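PDB 4IED: class D beta-lactamase from Fusobacterium nucleatum subsp. polymorphum, which probably hydrolyses the amide bond of beta-lactam antibiotics to give substituted beta-amino acids, and so confers resistance. Local coordinates for residues 66-71 with 173-178; 104-109 with 194-199; 163-168 with 219-224; 178-183 with 212-217. All coordinates share one frame; numbering follows the deposited sequence.

Contact 1 (66-71 with 173-178); sequences IGLENG and LENQEQ
L68 and E69 meet N175 and Q178 in a helix-to-helix contact, where the last turn of helix 62-69 lies against the first half of helix 173-182. L68 supplies the van der Waals part: CB lies 3.6 Å from N175 OD1, CD1 sits between N175 O (3.7 Å) and Q178 CB, and CD2 is 3.6 Å from Q178 OE1. A branched leucine can touch both residues at once. The polar half is one straight bond, N175 ND2 to E69 OE1, 2.9 Å and 168° at the hydrogen. It leaves N175 in the amide plane but meets the carboxylate from above its plane, the two flat groups standing 83° apart. E69 reaches it by bending at chi2, and its OE1 also accepts from K172 N, just before the partner helix. Water 1 donates to L68 O and accepts from N175 ND2, so both hydrogens of this amide can be used. Q178 spans further: NE2 returns to E174 O, and OE1 accepts from V76 N. Just after N70, G71, with the positive phi a glycine adopts easily, closes helix 62-69 in a Schellman motif, within the mainly helical part of a class D beta-lactamase fold.

Contact 2 (104-109 with 194-199); sequences KVSQVP and HGKTGW
S106 and K196 face each other where the backbone leaves helix 99-105 with a positive phi at S106 (61°), its CA 8.4 Å from that of T197 on the extended strand 192-200. The backbones stand well apart, and the long chain of K196 spans the gap to the short serine: K196 NZ donates to S106 OG over 2.9 Å. The lysine leaves the strand with CG opposite the backbone N (chi1 -180°), then kinks at chi2 and again at chi4, which carries the amine forward along the strand to the carbonyl of the next residue. There NZ also donates to T197 O at 2.8 Å, tilted 21° from the carbonyl plane, and to water 2 at 2.9 Å. Three acceptors thus grip the amine; water 2 continues weakly to K104 O. The small hydroxyl of S106 is also hydrogen-bonded to S57 OG, and weakly linked to NZ of the carboxylated lysine at position 60. Residues 57-60, 106-108 and 196-198 match the S-x-x-K, S-x-V and K-T-G motifs that line the active site of class D enzymes. Around this junction, S106 closes helix 99-105 as a Schellman motif and Q107 is at the N-cap position of helix 108-130, its side chain tied to W93 O, K95 O and S97 OG. K196 touches I103 of the first helix, and its backbone pairs with V212 of strand 208-216.

Contact 3 (163-168 with 219-224); sequences LLSQSK and DNIYSF
I221 meets S165 and Q166 chiefly by van der Waals contact, at the place where the end of helix 154-165 lies over the start of strand 221-229. The isoleucine offers two methyls: CG2 sits 3.5 Å from S165 OG, and CD1, at the end of the longer branch, is 3.7 Å from the same oxygen and 3.8 Å from Q166 CG. With CG1 beside the backbone N (chi1 -55°) and the branch extended beyond it, CD1 reaches past the serine to the aliphatic part of the glutamine, which it crosses obliquely. A serine is small enough to let the isoleucine this close. S223, two residues along on the same face of the strand, adds a looser approach, its OG 4.4 Å from S165 OG. The polar interactions run within each partner or to neighbours. S165 OG bonds to N162 O one turn back in the helix, so the hydroxyl has an acceptor although methyls crowd it. S167, at positive phi, is the C-prime residue of a Schellman motif that ends the helix, with K168 N bonded to L163 O and S167 N to L164 O. On the strand side, N220 OD1 takes I221 N at 2.7 Å, while N220 ND2 bonds to the magnesium-site residue D35. L164 packs on V179 of helix 173-182, and strand 221-229 runs antiparallel between strands 208-216 and 29-35.

Contact 4 (178-183 with 212-217); sequences QVKDIT and VGWIET
K180 and T183 pack against W214, setting the C-terminal end of helix 173-182 against strand 208-216 of the central antiparallel sheet in the class D beta-lactamase fold. The lysine chain crosses the indole at about a right angle, with CG 3.8 Å and CE 3.9 Å from W214 CZ2. Its methylenes give apolar contact at the CZ2 corner of the buried indole, and the bend at chi3 keeps CE near while sending NZ past it. T183 approaches the neighbouring corner, OG1 lying 3.7 Å from W214 CH2. This hydroxyl is turned back toward the carbonyls of the helix's last turn, a place a threonine can fill while still presenting itself to the ring. Farther out, K180 NZ and E216 OE2 are 4.1 Å apart, opposite charges too distant for a salt bridge. Waters join them instead: water 4 donates to OE2, with a weak bond from NZ, and water 3 lies between both groups. The extended side chain of E216 also comes within about 4 Å of a bound magnesium ion. What positions this group lies in the next layer: S165 O accepts from K180 NZ, H194 of strand 192-200 stacks on the W214 ring, and I221 and S223 touch the same indole. At the indole edge, in the ring plane, water 3 accepts from W214 NE1 at 2.9 Å and donates to E216 OE2 at 2.6 Å.

In the fold
Contacts 1 and 4 follow one another along helix 173-182, share Q178 and have centres about 14 Å apart; L68 of the first touches V179 of the second. Contacts 3 and 4 are closest, about 8 Å between centres, joining consecutive helices, 154-165 and 173-182, to adjacent strands 221-229 and 208-216. Contact 2 reaches the same antiparallel sheet through strand 192-200, which pairs with 208-216, and lies about 13 Å from contact 4. In sequence, contact 4 falls wholly between the halves of contact 3, whereas contact 2 alternates with each of the others. The helical part and the sheet are thereby interlocked, with the probable active-site motifs of contact 2 between them.

Contact 1 (66-71 with 173-178)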
loop_
_atom_site.group_PDB
_atom_site.type_symbol
_atom_site.label_atom_id
_atom_site.label_comp_id
_atom_site.label_asym_id
_atom_site.label_seq_id
_atom_site.Cartn_x
_atom_site.Cartn_y
_atom_site.Cartn_z
ATOM N N ILE A 66 4.852 -8.208 -8.870
ATOM C CA ILE A 66 5.919 -9.137 -9.114
ATOM C C ILE A 66 5.407 -10.525 -9.429
ATOM O O ILE A 66 5.938 -11.248 -10.290
ATOM C CB ILE A 66 6.860 -9.221 -7.893
ATOM C CG1 ILE A 66 7.527 -7.843 -7.657
ATOM C CG2 ILE A 66 7.898 -10.266 -8.028
ATOM C CD1 ILE A 66 8.137 -7.658 -6.266
ATOM N N GLY A 67 4.344 -10.979 -8.786
ATOM C CA GLY A 67 3.742 -12.259 -9.135
ATOM C C GLY A 67 3.211 -12.355 -10.545
ATOM O O GLY A 67 3.412 -13.342 -11.200
ATOM N N LEU A 68 2.508 -11.283 -10.953
ATOM C CA LEU A 68 2.070 -11.240 -12.355
ATOM C C LEU A 68 3.222 -11.242 -13.303
ATOM O O LEU A 68 3.157 -11.960 -14.323
ATOM C CB LEU A 68 1.216 -9.993 -12.590
ATOM C CG LEU A 68 -0.145 -9.950 -11.838
ATOM C CD1 LEU A 68 -0.661 -8.521 -11.926
ATOM C CD2 LEU A 68 -1.103 -11.023 -12.394
ATOM N N GLU A 69 4.272 -10.461 -12.995
ATOM C CA GLU A 69 5.382 -10.335 -13.967
ATOM C C GLU A 69 6.069 -11.691 -14.196
ATOM O O GLU A 69 6.537 -12.011 -15.302
ATOM C CB GLU A 69 6.372 -9.263 -13.463
ATOM C CG GLU A 69 7.296 -8.745 -14.536
ATOM C CD GLU A 69 6.676 -7.771 -15.563
ATOM O OE1 GLU A 69 5.521 -7.460 -15.503
ATOM O OE2 GLU A 69 7.469 -7.458 -16.460
ATOM N N ASN A 70 6.096 -12.520 -13.129
ATOM C CA ASN A 70 6.658 -13.834 -13.189
ATOM C C ASN A 70 5.705 -14.943 -13.628
ATOM O O ASN A 70 6.036 -16.140 -13.590
ATOM C CB ASN A 70 7.326 -14.203 -11.861
ATOM C CG ASN A 70 8.598 -13.407 -11.630
ATOM O OD1 ASN A 70 8.611 -12.429 -10.834
ATOM N ND2 ASN A 70 9.591 -13.795 -12.229
ATOM N N GLY A 71 4.498 -14.571 -13.983
ATOM C CA GLY A 71 3.574 -15.605 -14.414
ATOM C C GLY A 71 3.117 -16.618 -13.342
ATOM O O GLY A 71 2.710 -17.733 -13.685
ATOM N N LEU A 173 2.695 -3.473 -19.168
ATOM C CA LEU A 173 1.555 -2.621 -19.039
ATOM C C LEU A 173 0.289 -3.337 -18.515
ATOM O O LEU A 173 -0.402 -2.788 -17.657
ATOM C CB LEU A 173 1.266 -1.981 -20.404
ATOM C CG LEU A 173 1.942 -0.702 -20.779
ATOM C CD1 LEU A 173 2.879 0.053 -19.846
ATOM C CD2 LEU A 173 1.880 -0.424 -22.318
ATOM N N GLU A 174 0.034 -4.534 -18.939
ATOM C CA GLU A 174 -1.213 -5.189 -18.566
ATOM C C GLU A 174 -1.091 -5.642 -17.125
ATOM O O GLU A 174 -2.081 -5.785 -16.540
ATOM C CB GLU A 174 -1.694 -6.348 -19.479
ATOM C CG GLU A 174 -1.025 -6.429 -20.775
ATOM C CD GLU A 174 0.070 -7.431 -20.515
ATOM O OE1 GLU A 174 0.562 -8.093 -21.474
ATOM O OE2 GLU A 174 0.229 -7.546 -19.284
ATOM N N ASN A 175 0.107 -5.839 -16.592
ATOM C CA ASN A 175 0.229 -6.208 -15.205
ATOM C C ASN A 175 0.044 -4.995 -14.309
ATOM O O ASN A 175 -0.654 -5.081 -13.279
ATOM C CB ASN A 175 1.590 -6.845 -14.966
ATOM C CG ASN A 175 1.728 -8.190 -15.706
ATOM O OD1 ASN A 175 0.702 -8.768 -15.953
ATOM N ND2 ASN A 175 2.941 -8.692 -15.989
ATOM N N GLN A 176 0.604 -3.832 -14.708
ATOM C CA GLN A 176 0.332 -2.615 -13.971
ATOM C C GLN A 176 -1.147 -2.296 -13.987
ATOM O O GLN A 176 -1.732 -1.899 -12.972
ATOM C CB GLN A 176 1.192 -1.440 -14.452
ATOM C CG GLN A 176 2.663 -1.702 -14.307
ATOM C CD GLN A 176 3.524 -0.604 -14.859
ATOM O OE1 GLN A 176 4.103 -0.735 -16.031
ATOM N NE2 GLN A 176 3.628 0.467 -14.160
ATOM N N GLU A 177 -1.784 -2.495 -15.119
ATOM C CA GLU A 177 -3.250 -2.210 -15.247
ATOM C C GLU A 177 -4.084 -3.060 -14.230
ATOM O O GLU A 177 -5.029 -2.599 -13.636
ATOM C CB GLU A 177 -3.753 -2.450 -16.689
ATOM C CG GLU A 177 -5.062 -1.747 -17.009
ATOM C CD GLU A 177 -4.866 -0.183 -16.844
ATOM O OE1 GLU A 177 -3.754 0.372 -17.152
ATOM O OE2 GLU A 177 -5.860 0.443 -16.578
ATOM N N GLN A 178 -3.731 -4.330 -14.135
ATOM C CA GLN A 178 -4.370 -5.241 -13.236
ATOM C C GLN A 178 -4.232 -4.798 -11.812
ATOM O O GLN A 178 -5.212 -4.775 -11.030
ATOM C CB GLN A 178 -3.851 -6.639 -13.412
ATOM C CG GLN A 178 -4.358 -7.371 -14.609
ATOM C CD GLN A 178 -3.706 -8.681 -14.698
ATOM O OE1 GLN A 178 -3.975 -9.627 -13.963
ATOM N NE2 GLN A 178 -2.721 -8.746 -15.553
HETATM O O HOH W 1 3.498 -11.296 -17.310
#

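Contact 2 (104-109 with 194-199)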
loop_
_atom_site.group_PDB
_atom_site.type_symbol
_atom_site.label_atom_id
_atom_site.label_comp_id
_atom_site.label_asym_id
_atom_site.label_seq_id
_atom_site.Cartn_x
_atom_site.Cartn_y
_atom_site.Cartn_z
ATOM N N LYS A 104 -8.261 -7.326 -1.697
ATOM C CA LYS A 104 -9.311 -6.539 -1.208
ATOM C C LYS A 104 -9.601 -6.808 0.275
ATOM O O LYS A 104 -9.971 -5.901 1.042
ATOM C CB LYS A 104 -10.584 -6.828 -2.010
ATOM C CG LYS A 104 -10.568 -6.158 -3.375
ATOM C CD LYS A 104 -11.718 -6.670 -4.233
ATOM C CE LYS A 104 -11.803 -6.048 -5.623
ATOM N NZ LYS A 104 -12.328 -4.669 -5.616
ATOM N N VAL A 105 -9.421 -8.075 0.659
ATOM C CA VAL A 105 -9.638 -8.477 2.032
ATOM C C VAL A 105 -8.348 -8.578 2.876
ATOM O O VAL A 105 -8.378 -8.848 4.065
ATOM C CB VAL A 105 -10.402 -9.812 2.193
ATOM C CG1 VAL A 105 -11.691 -9.714 1.303
ATOM C CG2 VAL A 105 -9.617 -11.020 1.771
ATOM N N SER A 106 -7.239 -8.361 2.201
ATOM C CA SER A 106 -5.874 -8.462 2.807
ATOM C C SER A 106 -5.604 -9.874 3.317
ATOM O O SER A 106 -5.196 -10.130 4.480
ATOM C CB SER A 106 -5.732 -7.425 3.925
ATOM O OG SER A 106 -4.327 -7.058 4.019
ATOM N N GLN A 107 -5.875 -10.835 2.449
ATOM C CA GLN A 107 -5.829 -12.266 2.770
ATOM C C GLN A 107 -4.362 -12.732 2.880
ATOM O O GLN A 107 -3.753 -13.232 1.931
ATOM C CB GLN A 107 -6.642 -13.067 1.736
ATOM C CG GLN A 107 -6.898 -14.543 2.074
ATOM C CD GLN A 107 -7.719 -15.217 0.993
ATOM O OE1 GLN A 107 -7.520 -14.863 -0.195
ATOM N NE2 GLN A 107 -8.483 -16.233 1.322
ATOM N N VAL A 108 -3.764 -12.535 4.033
ATOM C CA VAL A 108 -2.350 -12.853 4.213
ATOM C C VAL A 108 -1.992 -14.220 3.762
ATOM O O VAL A 108 -0.950 -14.350 3.146
ATOM C CB VAL A 108 -1.946 -12.587 5.649
ATOM C CG1 VAL A 108 -0.412 -12.752 5.819
ATOM C CG2 VAL A 108 -2.229 -11.175 6.100
ATOM N N PRO A 109 -2.770 -15.310 4.102
ATOM C CA PRO A 109 -2.239 -16.595 3.634
ATOM C C PRO A 109 -2.076 -16.734 2.151
ATOM O O PRO A 109 -1.193 -17.507 1.653
ATOM C CB PRO A 109 -3.235 -17.626 4.149
ATOM C CG PRO A 109 -4.320 -16.820 4.881
ATOM C CD PRO A 109 -3.969 -15.391 4.933
ATOM N N HIS A 194 -7.792 4.759 -5.469
ATOM C CA HIS A 194 -7.129 3.465 -5.331
ATOM C C HIS A 194 -6.267 3.477 -4.054
ATOM O O HIS A 194 -5.726 4.492 -3.620
ATOM C CB HIS A 194 -6.175 3.272 -6.457
ATOM C CG HIS A 194 -6.804 3.204 -7.821
ATOM N ND1 HIS A 194 -7.222 4.268 -8.589
ATOM C CD2 HIS A 194 -6.899 2.109 -8.600
ATOM C CE1 HIS A 194 -7.655 3.790 -9.756
ATOM N NE2 HIS A 194 -7.397 2.498 -9.801
ATOM N N GLY A 195 -6.191 2.318 -3.405
ATOM C CA GLY A 195 -5.258 2.241 -2.249
ATOM C C GLY A 195 -5.272 0.920 -1.543
ATOM O O GLY A 195 -5.900 -0.058 -2.023
ATOM N N LYS A 196 -4.397 0.855 -0.512
ATOM C CA LYS A 196 -4.232 -0.342 0.306
ATOM C C LYS A 196 -3.874 0.091 1.729
ATOM O O LYS A 196 -2.998 0.912 1.920
ATOM C CB LYS A 196 -3.140 -1.233 -0.258
ATOM C CG LYS A 196 -2.875 -2.510 0.503
ATOM C CD LYS A 196 -3.965 -3.544 0.312
ATOM C CE LYS A 196 -3.879 -4.766 1.185
ATOM N NZ LYS A 196 -4.378 -4.559 2.525
ATOM N N THR A 197 -4.534 -0.573 2.674
ATOM C CA THR A 197 -4.262 -0.356 4.118
ATOM C C THR A 197 -3.288 -1.417 4.604
ATOM O O THR A 197 -3.086 -2.505 4.012
ATOM C CB THR A 197 -5.541 -0.449 4.919
ATOM O OG1 THR A 197 -6.217 -1.682 4.541
ATOM C CG2 THR A 197 -6.458 0.719 4.688
ATOM N N GLY A 198 -2.581 -1.083 5.668
ATOM C CA GLY A 198 -1.677 -2.065 6.353
ATOM C C GLY A 198 -1.464 -1.690 7.799
ATOM O O GLY A 198 -1.729 -0.569 8.171
ATOM N N TRP A 199 -1.082 -2.668 8.579
ATOM C CA TRP A 199 -0.842 -2.419 9.998
ATOM C C TRP A 199 0.368 -3.342 10.406
ATOM O O TRP A 199 0.252 -4.567 10.479
ATOM C CB TRP A 199 -2.060 -2.767 10.860
ATOM C CG TRP A 199 -1.988 -2.288 12.300
ATOM C CD1 TRP A 199 -1.322 -1.207 12.784
ATOM C CD2 TRP A 199 -2.749 -2.821 13.406
ATOM N NE1 TRP A 199 -1.624 -1.031 14.134
ATOM C CE2 TRP A 199 -2.495 -2.005 14.529
ATOM C CE3 TRP A 199 -3.602 -3.914 13.539
ATOM C CZ2 TRP A 199 -3.042 -2.295 15.772
ATOM C CZ3 TRP A 199 -4.148 -4.181 14.799
ATOM C CH2 TRP A 199 -3.868 -3.354 15.856
HETATM O O HOH W 2 -7.167 -4.626 1.862
#

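Contact 3 (163-168 with 219-224)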
loop_
_atom_site.group_PDB
_atom_site.type_symbol
_atom_site.label_atom_id
_atom_site.label_comp_id
_atom_site.label_asym_id
_atom_site.label_seq_id
_atom_site.Cartn_x
_atom_site.Cartn_y
_atom_site.Cartn_z
ATOM N N LEU A 163 4.371 6.530 -10.136
ATOM C CA LEU A 163 4.759 5.764 -11.350
ATOM C C LEU A 163 3.717 4.657 -11.725
ATOM O O LEU A 163 3.334 4.499 -12.894
ATOM C CB LEU A 163 6.151 5.182 -11.215
ATOM C CG LEU A 163 7.255 6.205 -11.090
ATOM C CD1 LEU A 163 8.566 5.504 -10.633
ATOM C CD2 LEU A 163 7.403 7.024 -12.327
ATOM N N LEU A 164 3.329 3.867 -10.744
ATOM C CA LEU A 164 2.337 2.821 -10.979
ATOM C C LEU A 164 1.056 3.388 -11.609
ATOM O O LEU A 164 0.509 2.827 -12.550
ATOM C CB LEU A 164 1.952 2.119 -9.642
ATOM C CG LEU A 164 0.905 0.997 -9.768
ATOM C CD1 LEU A 164 1.261 -0.116 -10.790
ATOM C CD2 LEU A 164 0.592 0.387 -8.414
ATOM N N SER A 165 0.578 4.508 -11.089
ATOM C CA SER A 165 -0.719 5.114 -11.485
ATOM C C SER A 165 -0.685 5.524 -12.989
ATOM O O SER A 165 -1.682 5.629 -13.609
ATOM C CB SER A 165 -1.016 6.352 -10.643
ATOM O OG SER A 165 -0.145 7.407 -10.952
ATOM N N GLN A 166 0.529 5.751 -13.501
ATOM C CA GLN A 166 0.755 6.094 -14.928
ATOM C C GLN A 166 1.358 4.936 -15.756
ATOM O O GLN A 166 1.786 5.146 -16.918
ATOM C CB GLN A 166 1.727 7.243 -14.901
ATOM C CG GLN A 166 1.225 8.517 -14.209
ATOM C CD GLN A 166 2.309 9.572 -14.205
ATOM O OE1 GLN A 166 3.151 9.735 -13.299
ATOM N NE2 GLN A 166 2.412 10.200 -15.359
ATOM N N SER A 167 1.375 3.739 -15.175
ATOM C CA SER A 167 1.958 2.557 -15.852
ATOM C C SER A 167 3.381 2.860 -16.292
ATOM O O SER A 167 3.848 2.372 -17.316
ATOM C CB SER A 167 1.078 2.054 -17.003
ATOM O OG SER A 167 -0.159 1.569 -16.415
ATOM N N LYS A 168 4.144 3.537 -15.449
ATOM C CA LYS A 168 5.532 3.926 -15.773
ATOM C C LYS A 168 6.599 3.116 -15.075
ATOM O O LYS A 168 7.794 3.376 -15.216
ATOM C CB LYS A 168 5.759 5.435 -15.470
ATOM C CG LYS A 168 5.148 6.330 -16.537
ATOM C CD LYS A 168 5.378 7.760 -16.139
ATOM C CE LYS A 168 4.794 8.651 -17.227
ATOM N NZ LYS A 168 5.467 8.682 -18.526
ATOM N N ASP A 219 -7.944 15.578 -14.707
ATOM C CA ASP A 219 -6.699 16.137 -15.182
ATOM C C ASP A 219 -5.529 16.122 -14.224
ATOM O O ASP A 219 -4.519 16.750 -14.477
ATOM C CB ASP A 219 -6.801 17.531 -15.760
ATOM C CG ASP A 219 -7.107 18.566 -14.693
ATOM O OD1 ASP A 219 -7.375 18.141 -13.518
ATOM O OD2 ASP A 219 -7.097 19.749 -14.972
ATOM N N ASN A 220 -5.599 15.307 -13.178
ATOM C CA ASN A 220 -4.510 15.174 -12.259
ATOM C C ASN A 220 -4.505 13.800 -11.582
ATOM O O ASN A 220 -5.423 12.991 -11.724
ATOM C CB ASN A 220 -4.638 16.288 -11.193
ATOM C CG ASN A 220 -3.321 16.685 -10.561
ATOM O OD1 ASN A 220 -2.304 16.021 -10.752
ATOM N ND2 ASN A 220 -3.328 17.842 -9.829
ATOM N N ILE A 221 -3.377 13.517 -10.942
ATOM C CA ILE A 221 -3.196 12.287 -10.104
ATOM C C ILE A 221 -2.490 12.718 -8.850
ATOM O O ILE A 221 -1.443 13.331 -8.890
ATOM C CB ILE A 221 -2.324 11.194 -10.755
ATOM C CG1 ILE A 221 -2.889 10.844 -12.120
ATOM C CG2 ILE A 221 -2.254 9.999 -9.863
ATOM C CD1 ILE A 221 -2.065 9.879 -12.936
ATOM N N TYR A 222 -3.122 12.390 -7.692
ATOM C CA TYR A 222 -2.582 12.683 -6.358
ATOM C C TYR A 222 -2.174 11.400 -5.729
ATOM O O TYR A 222 -3.030 10.590 -5.390
ATOM C CB TYR A 222 -3.630 13.402 -5.488
ATOM C CG TYR A 222 -4.212 14.642 -6.102
ATOM C CD1 TYR A 222 -5.301 14.516 -6.975
ATOM C CD2 TYR A 222 -3.746 15.927 -5.781
ATOM C CE1 TYR A 222 -5.906 15.596 -7.567
ATOM C CE2 TYR A 222 -4.320 17.007 -6.477
ATOM C CZ TYR A 222 -5.382 16.837 -7.339
ATOM O OH TYR A 222 -5.985 17.951 -8.028
ATOM N N SER A 223 -0.856 11.174 -5.590
ATOM C CA SER A 223 -0.392 9.932 -4.986
ATOM C C SER A 223 -0.123 10.231 -3.505
ATOM O O SER A 223 0.319 11.324 -3.144
ATOM C CB SER A 223 0.896 9.494 -5.614
ATOM O OG SER A 223 0.617 9.065 -6.970
ATOM N N PHE A 224 -0.437 9.291 -2.643
ATOM C CA PHE A 224 -0.381 9.591 -1.196
ATOM C C PHE A 224 0.052 8.369 -0.415
ATOM O O PHE A 224 -0.036 7.216 -0.761
ATOM C CB PHE A 224 -1.735 10.047 -0.664
ATOM C CG PHE A 224 -2.797 8.956 -0.672
ATOM C CD1 PHE A 224 -2.931 8.055 0.413
ATOM C CD2 PHE A 224 -3.686 8.868 -1.729
ATOM C CE1 PHE A 224 -3.876 7.077 0.402
ATOM C CE2 PHE A 224 -4.646 7.871 -1.723
ATOM C CZ PHE A 224 -4.714 6.976 -0.671
#

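Contact 4 (178-183 with 212-217)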
loop_
_atom_site.group_PDB
_atom_site.type_symbol
_atom_site.label_atom_id
_atom_site.label_comp_id
_atom_site.label_asym_id
_atom_site.label_seq_id
_atom_site.Cartn_x
_atom_site.Cartn_y
_atom_site.Cartn_z
ATOM N N GLN A 178 -3.731 -4.330 -14.135
ATOM C CA GLN A 178 -4.370 -5.241 -13.236
ATOM C C GLN A 178 -4.232 -4.798 -11.812
ATOM O O GLN A 178 -5.212 -4.775 -11.030
ATOM C CB GLN A 178 -3.851 -6.639 -13.412
ATOM C CG GLN A 178 -4.358 -7.371 -14.609
ATOM C CD GLN A 178 -3.706 -8.681 -14.698
ATOM O OE1 GLN A 178 -3.975 -9.627 -13.963
ATOM N NE2 GLN A 178 -2.721 -8.746 -15.553
ATOM N N VAL A 179 -3.035 -4.327 -11.460
ATOM C CA VAL A 179 -2.859 -3.881 -10.091
ATOM C C VAL A 179 -3.658 -2.593 -9.809
ATOM O O VAL A 179 -4.235 -2.398 -8.723
ATOM C CB VAL A 179 -1.333 -3.709 -9.766
ATOM C CG1 VAL A 179 -1.160 -3.080 -8.351
ATOM C CG2 VAL A 179 -0.645 -5.064 -9.827
ATOM N N LYS A 180 -3.741 -1.706 -10.786
ATOM C CA LYS A 180 -4.630 -0.567 -10.661
ATOM C C LYS A 180 -6.075 -1.026 -10.509
ATOM O O LYS A 180 -6.782 -0.518 -9.611
ATOM C CB LYS A 180 -4.547 0.312 -11.929
ATOM C CG LYS A 180 -3.144 0.938 -12.160
ATOM C CD LYS A 180 -3.198 1.898 -13.363
ATOM C CE LYS A 180 -3.955 3.180 -12.981
ATOM N NZ LYS A 180 -4.048 4.129 -14.128
ATOM N N ASP A 181 -6.534 -1.973 -11.300
ATOM C CA ASP A 181 -7.922 -2.345 -11.247
ATOM C C ASP A 181 -8.311 -2.959 -9.885
ATOM O O ASP A 181 -9.367 -2.684 -9.336
ATOM C CB ASP A 181 -8.217 -3.320 -12.337
ATOM C CG ASP A 181 -9.704 -3.429 -12.632
ATOM O OD1 ASP A 181 -10.288 -2.459 -13.209
ATOM O OD2 ASP A 181 -10.311 -4.504 -12.367
ATOM N N ILE A 182 -7.468 -3.818 -9.337
ATOM C CA ILE A 182 -7.784 -4.494 -8.051
ATOM C C ILE A 182 -7.752 -3.607 -6.839
ATOM O O ILE A 182 -8.329 -3.983 -5.816
ATOM C CB ILE A 182 -6.892 -5.724 -7.819
ATOM C CG1 ILE A 182 -5.438 -5.365 -7.524
ATOM C CG2 ILE A 182 -7.043 -6.699 -9.034
ATOM C CD1 ILE A 182 -4.455 -6.483 -7.405
ATOM N N THR A 183 -7.071 -2.483 -6.960
ATOM C CA THR A 183 -6.956 -1.504 -5.900
ATOM C C THR A 183 -7.998 -0.392 -5.912
ATOM O O THR A 183 -7.919 0.512 -5.030
ATOM C CB THR A 183 -5.551 -0.886 -5.804
ATOM O OG1 THR A 183 -5.221 -0.293 -7.070
ATOM C CG2 THR A 183 -4.439 -1.920 -5.358
ATOM N N VAL A 212 -1.972 3.823 1.790
ATOM C CA VAL A 212 -1.249 4.355 0.600
ATOM C C VAL A 212 -2.107 4.157 -0.631
ATOM O O VAL A 212 -2.894 3.261 -0.698
ATOM C CB VAL A 212 0.167 3.750 0.413
ATOM C CG1 VAL A 212 0.940 3.737 1.757
ATOM C CG2 VAL A 212 0.112 2.375 -0.157
ATOM N N GLY A 213 -1.888 5.056 -1.606
ATOM C CA GLY A 213 -2.695 4.927 -2.845
ATOM C C GLY A 213 -2.534 6.155 -3.721
ATOM O O GLY A 213 -1.569 6.887 -3.664
ATOM N N TRP A 214 -3.552 6.376 -4.514
ATOM C CA TRP A 214 -3.662 7.554 -5.312
ATOM C C TRP A 214 -5.113 7.817 -5.707
ATOM O O TRP A 214 -5.968 6.960 -5.635
ATOM C CB TRP A 214 -2.803 7.468 -6.612
ATOM C CG TRP A 214 -3.342 6.455 -7.622
ATOM C CD1 TRP A 214 -4.100 6.748 -8.732
ATOM C CD2 TRP A 214 -3.005 5.054 -7.701
ATOM N NE1 TRP A 214 -4.301 5.587 -9.438
ATOM C CE2 TRP A 214 -3.712 4.520 -8.801
ATOM C CE3 TRP A 214 -2.330 4.190 -6.875
ATOM C CZ2 TRP A 214 -3.630 3.173 -9.141
ATOM C CZ3 TRP A 214 -2.235 2.875 -7.213
ATOM C CH2 TRP A 214 -2.933 2.342 -8.281
ATOM N N ILE A 215 -5.328 9.057 -6.182
ATOM C CA ILE A 215 -6.641 9.545 -6.657
ATOM C C ILE A 215 -6.357 10.160 -8.026
ATOM O O ILE A 215 -5.559 11.085 -8.172
ATOM C CB ILE A 215 -7.306 10.582 -5.756
ATOM C CG1 ILE A 215 -7.590 9.985 -4.423
ATOM C CG2 ILE A 215 -8.642 11.005 -6.359
ATOM C CD1 ILE A 215 -8.154 10.962 -3.424
ATOM N N GLU A 216 -7.076 9.623 -9.031
ATOM C CA GLU A 216 -7.034 10.189 -10.398
ATOM C C GLU A 216 -8.304 11.003 -10.609
ATOM O O GLU A 216 -9.433 10.502 -10.381
ATOM C CB GLU A 216 -6.841 9.120 -11.479
ATOM C CG GLU A 216 -6.707 9.802 -12.830
ATOM C CD GLU A 216 -5.961 9.032 -13.911
ATOM O OE1 GLU A 216 -5.775 9.609 -15.013
ATOM O OE2 GLU A 216 -5.493 7.905 -13.746
ATOM N N THR A 217 -8.138 12.200 -11.114
ATOM C CA THR A 217 -9.224 13.088 -11.514
ATOM C C THR A 217 -9.148 13.322 -13.019
ATOM O O THR A 217 -8.372 12.642 -13.659
ATOM C CB THR A 217 -9.145 14.374 -10.748
ATOM O OG1 THR A 217 -7.955 15.083 -11.149
ATOM C CG2 THR A 217 -9.093 14.157 -9.223
HETATM O O HOH W 3 -5.397 5.802 -12.166
HETATM O O HOH W 4 -3.396 7.097 -15.233
#